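Local coordinates for sugar ABC transporter substrate-binding protein, BlMnBP1 (Bifidobacterium animalis subsp. lactis ATCC 27673, PDB 6I5R) that binds mannobiose and probably delivers manno-oligosaccharides from beta-mannan to an ABC transporter for uptake, at residues I428-E431 with W432-W436. Residues are numbered along the deposited sequence; the frame is centred on the assembly and turned at random.
With ZN (zinc ion), chain E.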
ATOM      1  N   ILE A 428      22.611   0.899 -10.744  1.00 16.39           N
ATOM      2  CA  ILE A 428      21.185   0.666 -10.920  1.00 16.71           C
ATOM      3  C   ILE A 428      20.433   1.983 -10.854  1.00 16.42           C
ATOM      4  O   ILE A 428      19.573   2.262 -11.695  1.00 16.39           O
ATOM      5  CB  ILE A 428      20.660  -0.333  -9.872  1.00 16.39           C
ATOM      6  CG1 ILE A 428      21.348  -1.677  -9.988  1.00 16.39           C
ATOM      7  CG2 ILE A 428      19.164  -0.514 -10.060  1.00 16.39           C
ATOM      8  CD1 ILE A 428      21.169  -2.579  -8.750  1.00 17.92           C
ATOM      9  N   MET A 429      20.756   2.828  -9.868  1.00 16.39           N
ATOM     10  CA  MET A 429      20.045   4.086  -9.746  1.00 16.39           C
ATOM     11  C   MET A 429      20.330   4.994 -10.936  1.00 16.39           C
ATOM     12  O   MET A 429      19.448   5.725 -11.381  1.00 16.39           O
ATOM     13  CB  MET A 429      20.415   4.761  -8.441  1.00 16.79           C
ATOM     14  CG  MET A 429      19.984   3.959  -7.224  1.00 16.39           C
ATOM     15  SD  MET A 429      18.199   3.836  -6.964  1.00 16.39           S
ATOM     16  CE  MET A 429      17.842   2.223  -7.629  1.00 16.39           C
ATOM     17  N   ASP A 430      21.547   4.932 -11.481  1.00 16.39           N
ATOM     18  CA  ASP A 430      21.871   5.703 -12.672  1.00 16.39           C
ATOM     19  C   ASP A 430      21.032   5.261 -13.861  1.00 17.17           C
ATOM     20  O   ASP A 430      20.553   6.106 -14.621  1.00 16.39           O
ATOM     21  CB  ASP A 430      23.365   5.586 -13.005  1.00 16.39           C
ATOM     22  CG  ASP A 430      23.772   6.461 -14.171  1.00 23.40           C
ATOM     23  OD1 ASP A 430      23.436   7.672 -14.172  1.00 23.41           O
ATOM     24  OD2 ASP A 430      24.445   5.934 -15.068  1.00 17.15           O
ATOM     25  N   GLU A 431      20.839   3.949 -14.041  1.00 16.39           N
ATOM     26  CA  GLU A 431      19.953   3.482 -15.115  1.00 16.39           C
ATOM     27  C   GLU A 431      18.552   4.064 -14.960  1.00 16.39           C
ATOM     28  O   GLU A 431      17.972   4.586 -15.919  1.00 16.39           O
ATOM     29  CB  GLU A 431      19.885   1.953 -15.155  1.00 17.21           C
ATOM     30  CG  GLU A 431      19.188   1.426 -16.423  1.00 23.41           C
ATOM     31  CD  GLU A 431      18.707  -0.019 -16.325  1.00 19.27           C
ATOM     32  OE1 GLU A 431      18.828  -0.706 -15.277  1.00 17.93           O
ATOM     33  OE2 GLU A 431      18.184  -0.507 -17.344  1.00 16.39           O
ATOM     34  N   TRP A 432      17.981   3.970 -13.760  1.00 16.46           N
ATOM     35  CA  TRP A 432      16.654   4.540 -13.555  1.00 16.39           C
ATOM     36  C   TRP A 432      16.642   6.048 -13.805  1.00 16.39           C
ATOM     37  O   TRP A 432      15.695   6.576 -14.383  1.00 16.39           O
ATOM     38  CB  TRP A 432      16.151   4.251 -12.137  1.00 16.39           C
ATOM     39  CG  TRP A 432      16.009   2.819 -11.721  1.00 16.39           C
ATOM     40  CD1 TRP A 432      16.474   1.704 -12.359  1.00 16.39           C
ATOM     41  CD2 TRP A 432      15.341   2.351 -10.535  1.00 16.39           C
ATOM     42  NE1 TRP A 432      16.136   0.584 -11.638  1.00 16.39           N
ATOM     43  CE2 TRP A 432      15.454   0.951 -10.514  1.00 16.71           C
ATOM     44  CE3 TRP A 432      14.677   2.992  -9.481  1.00 20.08           C
ATOM     45  CZ2 TRP A 432      14.924   0.180  -9.487  1.00 16.39           C
ATOM     46  CZ3 TRP A 432      14.150   2.234  -8.469  1.00 17.88           C
ATOM     47  CH2 TRP A 432      14.272   0.842  -8.473  1.00 16.39           C
ATOM     48  N   ASN A 433      17.653   6.771 -13.317  1.00 16.95           N
ATOM     49  CA  ASN A 433      17.655   8.221 -13.478  1.00 16.39           C
ATOM     50  C   ASN A 433      17.593   8.623 -14.948  1.00 16.39           C
ATOM     51  O   ASN A 433      16.947   9.613 -15.298  1.00 16.39           O
ATOM     52  CB  ASN A 433      18.898   8.828 -12.821  1.00 20.96           C
ATOM     53  CG  ASN A 433      18.728   9.004 -11.334  1.00 19.33           C
ATOM     54  OD1 ASN A 433      17.621   9.241 -10.857  1.00 16.39           O
ATOM     55  ND2 ASN A 433      19.825   8.904 -10.590  1.00 17.44           N
ATOM     56  N   GLN A 434      18.306   7.902 -15.821  1.00 16.45           N
ATOM     57  CA  GLN A 434      18.353   8.299 -17.228  1.00 18.77           C
ATOM     58  C   GLN A 434      16.992   8.098 -17.899  1.00 18.59           C
ATOM     59  O   GLN A 434      16.538   8.949 -18.686  1.00 16.39           O
ATOM     60  CB  GLN A 434      19.490   7.525 -17.922  1.00 20.66           C
ATOM     61  CG  GLN A 434      20.861   8.036 -17.477  1.00 24.08           C
ATOM     62  CD  GLN A 434      22.024   7.048 -17.580  1.00 29.53           C
ATOM     63  OE1 GLN A 434      21.858   5.882 -17.961  1.00 34.96           O
ATOM     64  NE2 GLN A 434      23.213   7.525 -17.221  1.00 31.74           N
ATOM     65  N   LYS A 435      16.291   7.022 -17.542  1.00 16.39           N
ATOM     66  CA  LYS A 435      14.949   6.800 -18.063  1.00 16.39           C
ATOM     67  C   LYS A 435      13.971   7.809 -17.486  1.00 20.36           C
ATOM     68  O   LYS A 435      13.110   8.330 -18.206  1.00 16.39           O
ATOM     69  CB  LYS A 435      14.479   5.378 -17.758  1.00 21.93           C
ATOM     70  CG  LYS A 435      15.262   4.318 -18.553  1.00 21.34           C
ATOM     71  CD  LYS A 435      14.828   2.885 -18.303  1.00 17.43           C
ATOM     72  CE  LYS A 435      15.711   1.916 -19.103  1.00 20.96           C
ATOM     73  NZ  LYS A 435      15.449   0.484 -18.744  1.00 21.96           N
ATOM     74  N   TRP A 436      14.077   8.091 -16.183  1.00 16.39           N
ATOM     75  CA  TRP A 436      13.202   9.085 -15.571  1.00 16.39           C
ATOM     76  C   TRP A 436      13.482  10.466 -16.124  1.00 17.78           C
ATOM     77  O   TRP A 436      12.554  11.218 -16.432  1.00 16.39           O
ATOM     78  CB  TRP A 436      13.410   9.096 -14.064  1.00 16.39           C
ATOM     79  CG  TRP A 436      12.409   9.841 -13.311  1.00 20.25           C
ATOM     80  CD1 TRP A 436      12.523  11.116 -12.846  1.00 16.99           C
ATOM     81  CD2 TRP A 436      11.154   9.355 -12.854  1.00 16.39           C
ATOM     82  NE1 TRP A 436      11.402  11.463 -12.141  1.00 16.39           N
ATOM     83  CE2 TRP A 436      10.545  10.395 -12.135  1.00 16.39           C
ATOM     84  CE3 TRP A 436      10.471   8.150 -13.012  1.00 16.39           C
ATOM     85  CZ2 TRP A 436       9.294  10.270 -11.575  1.00 16.39           C
ATOM     86  CZ3 TRP A 436       9.246   8.030 -12.451  1.00 16.94           C
ATOM     87  CH2 TRP A 436       8.655   9.084 -11.750  1.00 16.39           C
TER
HETATM   88 ZN    ZN E 505      17.057  -2.019 -16.743  1.00 20.09          ZN
HETATM   89  O   HOH W   1      22.497   8.930 -11.803  1.00 26.47           O
HETATM   90  O   HOH W   2      19.138   4.504 -18.685  1.00 25.71           O
HETATM   91  O   HOH W   3      15.926  -2.428 -18.454  1.00 20.06           O
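M429 and W432 meet one helical turn apart, the methyl of the thioether resting on the indole. CE lies 3.6 Å from the centroid of the W432 six-membered ring and only 6° off its normal, a CH-pi contact over the face. Bends at chi2 and again at chi3 (100°) turn the M429 chain over the indole and set CE on its face, while SD sits obliquely, 4.8 Å from the same centroid, in a Met-aromatic contact. I428 adds its CG2 methyl 3.6 Å from W432 NE1. Were the indole cut back to an alanine, the M429 methyl would probably lose the face it rests on and a gap would open beside I428.

These are i to i+3 and i to i+4 neighbours on helix 425-443, the last helix of a periplasmic-binding-protein fold. Its apolar side packs against helices 239-252 and 409-420, Y244 meeting W432 edge-to-face. The backbone keeps alpha-helical spacing: W432 N reaches I428 O at 3.1 Å, and N433 N reaches M429 O at 2.8 Å.

The polar side illustrates how a metal and a lysine share one carboxylate. E431 extends with CG anti to its backbone nitrogen (chi1 -169°), and its OE2 binds a zinc ion at 2.0 Å, with a water as a further ligand. OE1 also approaches the zinc, at a longer 2.6 Å, and forms a salt bridge with R423. K435 NZ meets E431 OE2 from above the carboxylate plane, 3.2 Å away, in a second salt bridge. The zinc and the two basic side chains would probably help keep the carboxylate ionised.

Two waters bridge polar groups farther round the helix: one donates to D430 OD1 and accepts from N433 ND2, whose amide oxygen takes the backbone N-H of F229, and another donates to both E431 O and Q434 OE1.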